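Local atomic coordinates of catalase (Bacillus pumilus, PDB entry 4QOL), a protein that breaks down hydrogen peroxide to water and oxygen at a heme centre and shows peroxidase-like reactivity toward phenolic substrates. Residues A[141-144]-A[145-148]; A[306-309]-A[310-314]; A[339-342]-A[343-347]. All coordinates share one frame; numbering follows the deposited sequence.

Interaction 1: residues A[141-144]-A[145-148]. With HEM (protoporphyrin IX containing Fe), chain E.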
loop_
_atom_site.group_PDB
_atom_site.type_symbol
_atom_site.label_atom_id
_atom_site.label_comp_id
_atom_site.label_asym_id
_atom_site.label_seq_id
_atom_site.Cartn_x
_atom_site.Cartn_y
_atom_site.Cartn_z
ATOM N N LEU A 141 22.639 -12.187 7.624
ATOM C CA LEU A 141 22.116 -13.053 6.614
ATOM C C LEU A 141 21.289 -14.150 7.278
ATOM O O LEU A 141 20.387 -14.702 6.648
ATOM C CB LEU A 141 23.215 -13.663 5.731
ATOM C CG LEU A 141 22.804 -14.463 4.522
ATOM C CD1 LEU A 141 21.974 -13.683 3.538
ATOM C CD2 LEU A 141 24.072 -14.934 3.806
ATOM N N LYS A 142 21.599 -14.495 8.556
ATOM C CA LYS A 142 20.851 -15.554 9.229
ATOM C C LYS A 142 19.593 -15.090 9.929
ATOM O O LYS A 142 18.845 -15.919 10.437
ATOM C CB LYS A 142 21.712 -16.216 10.302
ATOM C CG LYS A 142 22.993 -16.861 9.791
ATOM C CD LYS A 142 22.761 -17.687 8.551
ATOM C CE LYS A 142 21.789 -18.788 8.689
ATOM N NZ LYS A 142 21.685 -19.644 7.495
ATOM N N PHE A 143 19.325 -13.788 9.997
ATOM C CA PHE A 143 18.274 -13.313 10.831
ATOM C C PHE A 143 16.907 -13.839 10.411
ATOM O O PHE A 143 16.153 -14.281 11.270
ATOM C CB PHE A 143 18.211 -11.797 10.937
ATOM C CG PHE A 143 17.243 -11.308 12.007
ATOM C CD1 PHE A 143 17.586 -11.434 13.344
ATOM C CD2 PHE A 143 16.107 -10.628 11.680
ATOM C CE1 PHE A 143 16.765 -10.889 14.305
ATOM C CE2 PHE A 143 15.303 -10.076 12.638
ATOM C CZ PHE A 143 15.590 -10.239 13.937
ATOM N N PRO A 144 16.552 -13.862 9.103
ATOM C CA PRO A 144 15.215 -14.372 8.771
ATOM C C PRO A 144 15.068 -15.877 9.130
ATOM O O PRO A 144 14.021 -16.330 9.528
ATOM C CB PRO A 144 15.149 -14.193 7.249
ATOM C CG PRO A 144 16.062 -12.938 7.013
ATOM C CD PRO A 144 17.167 -13.179 7.947
ATOM N N ASP A 145 16.175 -16.612 9.007
ATOM C CA ASP A 145 16.191 -18.011 9.366
ATOM C C ASP A 145 15.973 -18.178 10.899
ATOM O O ASP A 145 15.123 -19.028 11.331
ATOM C CB ASP A 145 17.536 -18.667 9.008
ATOM C CG ASP A 145 17.789 -18.686 7.501
ATOM O OD1 ASP A 145 16.923 -19.228 6.785
ATOM O OD2 ASP A 145 18.815 -18.027 7.115
ATOM N N MET A 146 16.737 -17.423 11.692
ATOM C CA MET A 146 16.587 -17.449 13.144
ATOM C C MET A 146 15.147 -17.142 13.553
ATOM O O MET A 146 14.499 -17.916 14.300
ATOM C CB MET A 146 17.554 -16.499 13.788
ATOM C CG MET A 146 17.570 -16.580 15.292
ATOM S SD MET A 146 18.238 -15.039 15.993
ATOM C CE MET A 146 16.750 -14.139 16.287
ATOM N N VAL A 147 14.659 -16.027 13.047
ATOM C CA VAL A 147 13.306 -15.599 13.336
ATOM C C VAL A 147 12.242 -16.664 12.929
ATOM O O VAL A 147 11.334 -16.980 13.694
ATOM C CB VAL A 147 13.007 -14.258 12.760
ATOM C CG1 VAL A 147 11.550 -13.897 12.966
ATOM C CG2 VAL A 147 13.880 -13.217 13.472
ATOM N N HIS A 148 12.356 -17.158 11.697
ATOM C CA HIS A 148 11.393 -18.144 11.234
ATOM C C HIS A 148 11.418 -19.410 12.120
ATOM O O HIS A 148 10.334 -20.031 12.310
ATOM C CB HIS A 148 11.687 -18.529 9.801
ATOM C CG HIS A 148 11.322 -17.498 8.767
ATOM N ND1 HIS A 148 11.466 -17.732 7.433
ATOM C CD2 HIS A 148 10.855 -16.227 8.880
ATOM C CE1 HIS A 148 11.019 -16.682 6.753
ATOM N NE2 HIS A 148 10.641 -15.774 7.613
HETATM C CHA HEM E . 12.672 -4.357 15.712
HETATM C CHB HEM E . 15.349 -6.415 12.229
HETATM C CHC HEM E . 18.733 -7.640 15.670
HETATM C CHD HEM E . 16.293 -4.929 18.860
HETATM C C1A HEM E . 13.095 -4.845 14.485
HETATM C C2A HEM E . 12.358 -4.769 13.260
HETATM C C3A HEM E . 13.114 -5.344 12.285
HETATM C C4A HEM E . 14.308 -5.768 12.896
HETATM C CMA HEM E . 12.904 -5.483 10.805
HETATM C CAA HEM E . 11.021 -4.115 13.119
HETATM C CBA HEM E . 11.278 -2.600 13.255
HETATM C CGA HEM E . 10.068 -1.798 12.952
HETATM O O1A HEM E . 10.072 -0.591 13.269
HETATM O O2A HEM E . 9.111 -2.280 12.303
HETATM C C1B HEM E . 16.480 -6.930 12.923
HETATM C C2B HEM E . 17.517 -7.649 12.249
HETATM C C3B HEM E . 18.452 -8.014 13.182
HETATM C C4B HEM E . 18.014 -7.456 14.470
HETATM C CMB HEM E . 17.539 -7.930 10.768
HETATM C CAB HEM E . 19.716 -8.732 13.006
HETATM C CBB HEM E . 20.222 -8.866 11.778
HETATM C C1C HEM E . 18.355 -6.992 16.846
HETATM C C2C HEM E . 19.200 -6.800 17.915
HETATM C C3C HEM E . 18.504 -6.060 18.820
HETATM C C4C HEM E . 17.244 -5.720 18.275
HETATM C CMC HEM E . 20.577 -7.417 18.038
HETATM C CAC HEM E . 19.025 -5.531 20.036
HETATM C CBC HEM E . 20.328 -5.319 20.098
HETATM C C1D HEM E . 15.103 -4.576 18.204
HETATM C C2D HEM E . 14.064 -3.801 18.884
HETATM C C3D HEM E . 13.035 -3.655 18.043
HETATM C C4D HEM E . 13.462 -4.339 16.826
HETATM C CMD HEM E . 14.200 -3.318 20.297
HETATM C CAD HEM E . 11.740 -2.918 18.275
HETATM C CBD HEM E . 12.047 -1.422 18.038
HETATM C CGD HEM E . 10.744 -0.731 18.316
HETATM O O1D HEM E . 10.480 -0.493 19.489
HETATM O O2D HEM E . 9.953 -0.406 17.390
HETATM N NA HEM E . 14.334 -5.446 14.247
HETATM N NB HEM E . 16.840 -6.855 14.217
HETATM N NC HEM E . 17.195 -6.274 17.032
HETATM N ND HEM E . 14.717 -4.883 16.971
HETATM FE FE HEM E . 15.739 -5.832 15.653
#
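The ring of Phe143 lies between Val147, one helical turn on, and the heme. Val147 CG2 sits over one face, 3.6 Å from the ring centroid, in a CH-pi contact. Pyrrole B fills the opposite face, with Phe143 CE2 3.3 Å from HEM C2B. A third neighbour, Met146 CE, arrives obliquely at Phe143 CE1. With CG anti to the backbone N (chi1 -170°), the phenyl group swings off the first turn of the helix onto the porphyrin. The second flat group, the imidazole of His148, has Pro144 O above one face, toward the rim and 3.0 Å from His148 CG. Its two nitrogens are used elsewhere, ND1 by Asn383 O of the third subunit and NE2 by Glu49 of the second. The backbone supports these placements through straight bonds one turn apart, such as Val147 N to Phe143 O at 2.9 Å (173°).

Away from the heme, Lys142 bends at both chi2 and chi3, which brings NZ round to Asp145 OD2 at 3.3 Å, a weak hydrogen bond within a salt bridge. The strongest partner of Lys142 is Gln21 of the second subunit, with a further salt bridge to Glu385 of the third; that of Asp145 is Lys42 of the second.

This stretch of helix thus shows a division of labour. Phe143, backed by Val147 and Met146, gives the heme an apolar ring face on the side opposite the tyrosine ligand, while the buried charges are met by neighbouring chains, an arrangement that probably favours their ionised forms and ties this side of the heme pocket to the assembled tetramer.

Interaction 2: residues A[306-309]-A[310-314]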
loop_
_atom_site.group_PDB
_atom_site.type_symbol
_atom_site.label_atom_id
_atom_site.label_comp_id
_atom_site.label_asym_id
_atom_site.label_seq_id
_atom_site.Cartn_x
_atom_site.Cartn_y
_atom_site.Cartn_z
ATOM N N ASN A 306 -1.410 9.128 22.513
ATOM C CA ASN A 306 -2.184 8.170 21.688
ATOM C C ASN A 306 -1.253 7.003 21.330
ATOM O O ASN A 306 -0.155 7.189 20.802
ATOM C CB ASN A 306 -2.721 8.818 20.426
ATOM C CG ASN A 306 -3.522 7.851 19.580
ATOM O OD1 ASN A 306 -3.001 7.217 18.645
ATOM N ND2 ASN A 306 -4.833 7.785 19.848
ATOM N N PHE A 307 -1.659 5.814 21.700
ATOM C CA PHE A 307 -0.752 4.667 21.577
ATOM C C PHE A 307 -0.420 4.400 20.110
ATOM O O PHE A 307 0.742 4.152 19.733
ATOM C CB PHE A 307 -1.393 3.437 22.235
ATOM C CG PHE A 307 -0.510 2.210 22.240
ATOM C CD1 PHE A 307 -0.504 1.355 21.181
ATOM C CD2 PHE A 307 0.325 1.969 23.298
ATOM C CE1 PHE A 307 0.335 0.263 21.167
ATOM C CE2 PHE A 307 1.077 0.824 23.364
ATOM C CZ PHE A 307 1.110 -0.023 22.293
ATOM N N PHE A 308 -1.437 4.362 19.262
ATOM C CA PHE A 308 -1.162 4.082 17.836
ATOM C C PHE A 308 -0.191 5.126 17.235
ATOM O O PHE A 308 0.775 4.777 16.543
ATOM C CB PHE A 308 -2.461 4.029 17.040
ATOM C CG PHE A 308 -2.279 3.821 15.572
ATOM C CD1 PHE A 308 -2.201 2.559 15.040
ATOM C CD2 PHE A 308 -2.090 4.905 14.726
ATOM C CE1 PHE A 308 -1.972 2.398 13.666
ATOM C CE2 PHE A 308 -1.908 4.738 13.339
ATOM C CZ PHE A 308 -1.830 3.505 12.810
ATOM N N ALA A 309 -0.534 6.394 17.394
ATOM C CA ALA A 309 0.113 7.418 16.662
ATOM C C ALA A 309 1.582 7.539 17.073
ATOM O O ALA A 309 2.425 7.939 16.266
ATOM C CB ALA A 309 -0.607 8.785 16.814
ATOM N N GLU A 310 1.858 7.264 18.350
ATOM C CA GLU A 310 3.184 7.473 18.949
ATOM C C GLU A 310 3.917 6.169 19.174
ATOM O O GLU A 310 4.997 6.000 18.661
ATOM C CB GLU A 310 3.025 8.259 20.258
ATOM C CG GLU A 310 2.488 9.668 20.008
ATOM C CD GLU A 310 2.073 10.361 21.255
ATOM O OE1 GLU A 310 2.974 10.655 22.039
ATOM O OE2 GLU A 310 0.840 10.575 21.462
ATOM N N THR A 311 3.323 5.210 19.853
ATOM C CA THR A 311 4.037 3.952 20.115
ATOM C C THR A 311 4.008 3.002 18.901
ATOM O O THR A 311 5.065 2.519 18.469
ATOM C CB THR A 311 3.540 3.278 21.392
ATOM O OG1 THR A 311 3.664 4.195 22.486
ATOM C CG2 THR A 311 4.269 2.020 21.695
ATOM N N GLU A 312 2.823 2.788 18.333
ATOM C CA GLU A 312 2.731 1.839 17.237
ATOM C C GLU A 312 3.505 2.359 16.031
ATOM O O GLU A 312 4.190 1.584 15.378
ATOM C CB GLU A 312 1.298 1.473 16.919
ATOM C CG GLU A 312 1.223 0.385 15.872
ATOM C CD GLU A 312 1.726 -0.982 16.357
ATOM O OE1 GLU A 312 2.087 -1.791 15.501
ATOM O OE2 GLU A 312 1.714 -1.234 17.589
ATOM N N GLN A 313 3.453 3.669 15.769
ATOM C CA GLN A 313 4.099 4.220 14.570
ATOM C C GLN A 313 5.601 4.652 14.813
ATOM O O GLN A 313 6.196 5.094 13.893
ATOM C CB GLN A 313 3.366 5.471 14.074
ATOM C CG GLN A 313 2.056 5.185 13.345
ATOM C CD GLN A 313 1.465 6.382 12.668
ATOM O OE1 GLN A 313 1.064 6.303 11.489
ATOM N NE2 GLN A 313 1.393 7.469 13.372
ATOM N N ALA A 314 6.131 4.529 16.026
ATOM C CA ALA A 314 7.511 4.768 16.285
ATOM C C ALA A 314 8.423 3.921 15.454
ATOM O O ALA A 314 8.265 2.690 15.321
ATOM C CB ALA A 314 7.833 4.658 17.750
#
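Asn306 and Glu310 grip each other at the start of helix 307-312. Asn306 N donates to Glu310 OE2 at 2.9 Å, meeting it from above the carboxylate plane, and Glu310 N returns a bond to Asn306 O. Asn306 is also the N-cap: its OD1 accepts from Ala309 N at 2.9 Å, in the carbonyl plane. Glu310 stands one residue too far along for a capping box, although the exchange is similarly reciprocal; its OE1 binds Tyr64.

Further on, the helix widens. Phe307 O takes Glu312 N at 2.9 Å (163°), five residues on, besides a weaker bond from Thr311 N. The amide of Gln313 folds back so that NE2 reaches Ala309 O at 3.1 Å (168°), with the acceptor in the amide plane; the same nitrogen serves Thr374 of the fourth subunit.

Packing surrounds this polar frame. Thr311 CB stands over the centre of the Phe307 ring, 4.0 Å from its centroid, in a CH-pi contact that places CG2 near Phe307 CE2. Phe308 runs obliquely past two side chains, its CE2 3.8 Å from Gln313 CD and its CD1 beside Glu312 CB, while Glu312 OE2 pairs with Lys102.

The whole is a short helix with an Asn N-cap and a pi-type turn, here leading from strand 293-302 toward the heme pocket, with the Thr311 side chain about 7 Å from a heme.

Interaction 3: residues A[339-342]-A[343-347]. With HEM (protoporphyrin IX containing Fe), chain E.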
loop_
_atom_site.group_PDB
_atom_site.type_symbol
_atom_site.label_atom_id
_atom_site.label_comp_id
_atom_site.label_asym_id
_atom_site.label_seq_id
_atom_site.Cartn_x
_atom_site.Cartn_y
_atom_site.Cartn_z
ATOM N N SER A 339 17.910 -2.972 7.347
ATOM C CA SER A 339 16.626 -3.613 7.534
ATOM C C SER A 339 15.625 -2.704 8.228
ATOM O O SER A 339 14.440 -2.734 7.876
ATOM C CB SER A 339 16.824 -4.958 8.273
ATOM O OG SER A 339 15.582 -5.457 8.781
ATOM N N TYR A 340 16.037 -1.834 9.153
ATOM C CA TYR A 340 15.035 -1.068 9.875
ATOM C C TYR A 340 14.337 -0.027 9.027
ATOM O O TYR A 340 13.115 -0.018 8.939
ATOM C CB TYR A 340 15.588 -0.513 11.197
ATOM C CG TYR A 340 15.916 -1.475 12.250
ATOM C CD1 TYR A 340 16.880 -2.467 12.076
ATOM C CD2 TYR A 340 15.178 -1.526 13.426
ATOM C CE1 TYR A 340 17.159 -3.414 13.022
ATOM C CE2 TYR A 340 15.528 -2.438 14.450
ATOM C CZ TYR A 340 16.544 -3.346 14.241
ATOM O OH TYR A 340 16.874 -4.279 15.233
ATOM N N PRO A 341 15.082 0.871 8.327
ATOM C CA PRO A 341 14.396 1.867 7.488
ATOM C C PRO A 341 13.704 1.209 6.315
ATOM O O PRO A 341 12.581 1.626 5.976
ATOM C CB PRO A 341 15.540 2.836 7.017
ATOM C CG PRO A 341 16.633 2.594 8.010
ATOM C CD PRO A 341 16.540 1.144 8.394
ATOM N N ASP A 342 14.234 0.095 5.836
ATOM C CA ASP A 342 13.533 -0.743 4.847
ATOM C C ASP A 342 12.167 -1.182 5.275
ATOM O O ASP A 342 11.177 -0.966 4.603
ATOM C CB ASP A 342 14.413 -1.923 4.437
ATOM C CG ASP A 342 13.816 -2.670 3.327
ATOM O OD1 ASP A 342 13.549 -2.051 2.231
ATOM O OD2 ASP A 342 13.502 -3.904 3.453
ATOM N N THR A 343 12.089 -1.829 6.445
ATOM C CA THR A 343 10.808 -2.366 6.901
ATOM C C THR A 343 9.860 -1.183 7.209
ATOM O O THR A 343 8.646 -1.303 7.031
ATOM C CB THR A 343 11.014 -3.333 8.102
ATOM O OG1 THR A 343 9.824 -4.118 8.265
ATOM C CG2 THR A 343 11.189 -2.615 9.419
ATOM N N GLN A 344 10.424 -0.093 7.731
ATOM C CA GLN A 344 9.633 1.067 8.120
ATOM C C GLN A 344 8.963 1.804 6.949
ATOM O O GLN A 344 7.789 2.193 7.030
ATOM C CB GLN A 344 10.449 2.039 8.956
ATOM C CG GLN A 344 10.698 1.446 10.360
ATOM C CD GLN A 344 11.979 1.825 10.998
ATOM O OE1 GLN A 344 12.687 2.770 10.527
ATOM N NE2 GLN A 344 12.296 1.174 12.084
ATOM N N ARG A 345 9.651 1.836 5.825
ATOM C CA ARG A 345 9.023 2.323 4.600
ATOM C C ARG A 345 7.756 1.551 4.227
ATOM O O ARG A 345 6.800 2.152 3.792
ATOM C CB ARG A 345 10.062 2.472 3.454
ATOM C CG ARG A 345 11.157 3.468 3.741
ATOM C CD ARG A 345 12.390 3.289 2.849
ATOM N NE ARG A 345 13.480 4.090 3.362
ATOM C CZ ARG A 345 14.718 3.685 3.611
ATOM N NH1 ARG A 345 15.136 2.475 3.265
ATOM N NH2 ARG A 345 15.590 4.554 4.151
ATOM N N HIS A 346 7.808 0.241 4.338
ATOM C CA HIS A 346 6.666 -0.675 4.145
ATOM C C HIS A 346 5.616 -0.524 5.247
ATOM O O HIS A 346 4.365 -0.476 4.943
ATOM C CB HIS A 346 7.162 -2.118 4.070
ATOM C CG HIS A 346 6.117 -3.178 4.360
ATOM N ND1 HIS A 346 5.119 -3.519 3.473
ATOM C CD2 HIS A 346 5.922 -3.952 5.442
ATOM C CE1 HIS A 346 4.375 -4.478 3.983
ATOM N NE2 HIS A 346 4.833 -4.763 5.179
ATOM N N ARG A 347 6.042 -0.593 6.516
ATOM C CA ARG A 347 5.105 -0.689 7.606
ATOM C C ARG A 347 4.328 0.649 7.749
ATOM O O ARG A 347 3.145 0.672 8.100
ATOM C CB ARG A 347 5.834 -0.991 8.895
ATOM C CG ARG A 347 4.988 -1.092 10.137
ATOM C CD ARG A 347 5.735 -1.727 11.313
ATOM N NE ARG A 347 6.857 -0.936 11.874
ATOM C CZ ARG A 347 6.710 0.083 12.737
ATOM N NH1 ARG A 347 5.467 0.453 13.123
ATOM N NH2 ARG A 347 7.790 0.676 13.254
HETATM C CHA HEM E . 12.672 -4.357 15.712
HETATM C CHB HEM E . 15.349 -6.415 12.229
HETATM C CHC HEM E . 18.733 -7.640 15.670
HETATM C CHD HEM E . 16.293 -4.929 18.860
HETATM C C1A HEM E . 13.095 -4.845 14.485
HETATM C C2A HEM E . 12.358 -4.769 13.260
HETATM C C3A HEM E . 13.114 -5.344 12.285
HETATM C C4A HEM E . 14.308 -5.768 12.896
HETATM C CMA HEM E . 12.904 -5.483 10.805
HETATM C CAA HEM E . 11.021 -4.115 13.119
HETATM C CBA HEM E . 11.278 -2.600 13.255
HETATM C CGA HEM E . 10.068 -1.798 12.952
HETATM O O1A HEM E . 10.072 -0.591 13.269
HETATM O O2A HEM E . 9.111 -2.280 12.303
HETATM C C1B HEM E . 16.480 -6.930 12.923
HETATM C C2B HEM E . 17.517 -7.649 12.249
HETATM C C3B HEM E . 18.452 -8.014 13.182
HETATM C C4B HEM E . 18.014 -7.456 14.470
HETATM C CMB HEM E . 17.539 -7.930 10.768
HETATM C CAB HEM E . 19.716 -8.732 13.006
HETATM C CBB HEM E . 20.222 -8.866 11.778
HETATM C C1C HEM E . 18.355 -6.992 16.846
HETATM C C2C HEM E . 19.200 -6.800 17.915
HETATM C C3C HEM E . 18.504 -6.060 18.820
HETATM C C4C HEM E . 17.244 -5.720 18.275
HETATM C CMC HEM E . 20.577 -7.417 18.038
HETATM C CAC HEM E . 19.025 -5.531 20.036
HETATM C CBC HEM E . 20.328 -5.319 20.098
HETATM C C1D HEM E . 15.103 -4.576 18.204
HETATM C C2D HEM E . 14.064 -3.801 18.884
HETATM C C3D HEM E . 13.035 -3.655 18.043
HETATM C C4D HEM E . 13.462 -4.339 16.826
HETATM C CMD HEM E . 14.200 -3.318 20.297
HETATM C CAD HEM E . 11.740 -2.918 18.275
HETATM C CBD HEM E . 12.047 -1.422 18.038
HETATM C CGD HEM E . 10.744 -0.731 18.316
HETATM O O1D HEM E . 10.480 -0.493 19.489
HETATM O O2D HEM E . 9.953 -0.406 17.390
HETATM N NA HEM E . 14.334 -5.446 14.247
HETATM N NB HEM E . 16.840 -6.855 14.217
HETATM N NC HEM E . 17.195 -6.274 17.032
HETATM N ND HEM E . 14.717 -4.883 16.971
HETATM FE FE HEM E . 15.739 -5.832 15.653
HETATM O O HOH W 1 14.053 0.595 1.462
#
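Tyr340 and Gln344, one turn apart on helix 331-348, form part of the proximal side of the heme site. Tyr340 OH binds the heme iron at 2.0 Å and also receives a hydrogen bond from Arg336, a turn earlier. The phenol leans over pyrrole A, with HEM C4A above one face of its ring. Near the plane of that ring, at its edge, lies Gln344 NE2, 3.8 Å from Tyr340 CB. The amide nitrogen donates to propionate oxygen HEM O1A at 3.1 Å (162°) and has a second partner in Phe316 O. The Tyr340 carbonyl oxygen takes Gln344 N at 3.0 Å, while the side-chain amide merely lies close to it, held at NE2 by those two acceptors.

Arg347 adds two bonds to the same propionate. A bend at chi3 (67°) turns its guanidinium edge to the carboxylate, NE meeting HEM O2A at 2.7 Å and NH2 meeting HEM O1A at 2.6 Å. Thr343 CG2 is wedged between Tyr340 O and HEM O2A, while its OG1 bonds Asp47 of the second subunit.

On the side away from the heme, Pro341 CB lies over one face of the Arg345 guanidinium, 3.3 Å from NH2. One water spans Arg345 NH1 and Asp342 OD1, a pair not in direct contact; Asp342 OD2 instead forms a salt bridge with Arg48 of the second subunit. Pro341 has no N-H to offer the preceding turn, and the helix is kinked there.

Arg336, the iron ligand Tyr340 and Gln344 follow one another at intervals of one helical turn, matching the heme-ligand signature of the catalase family; here the last of them faces a propionate.

In the fold
Interactions 1 and 3 approach the same heme from opposite sides: residues 141-148 supply a phenyl face over pyrrole B, and residues 339-347 supply the iron ligand and propionate donors. The porphyrin lies between Phe143 and Tyr340. The centres of the two contacts are 17 Å apart; their nearest atoms, about 6 Å apart, belong to Phe143 and Ser339, past the porphyrin rim. Interaction 2 joins the proximal side directly. Probable hydrogen bonds from Arg347 NH1 to Glu312 O (2.8 Å) and from Arg347 NH2 to Ala314 O (2.9 Å) link the propionate-bound guanidinium to the last residues of 306-314. Interactions 1 and 2 do not touch, their nearest atoms about 15 Å apart. All three meet the second subunit.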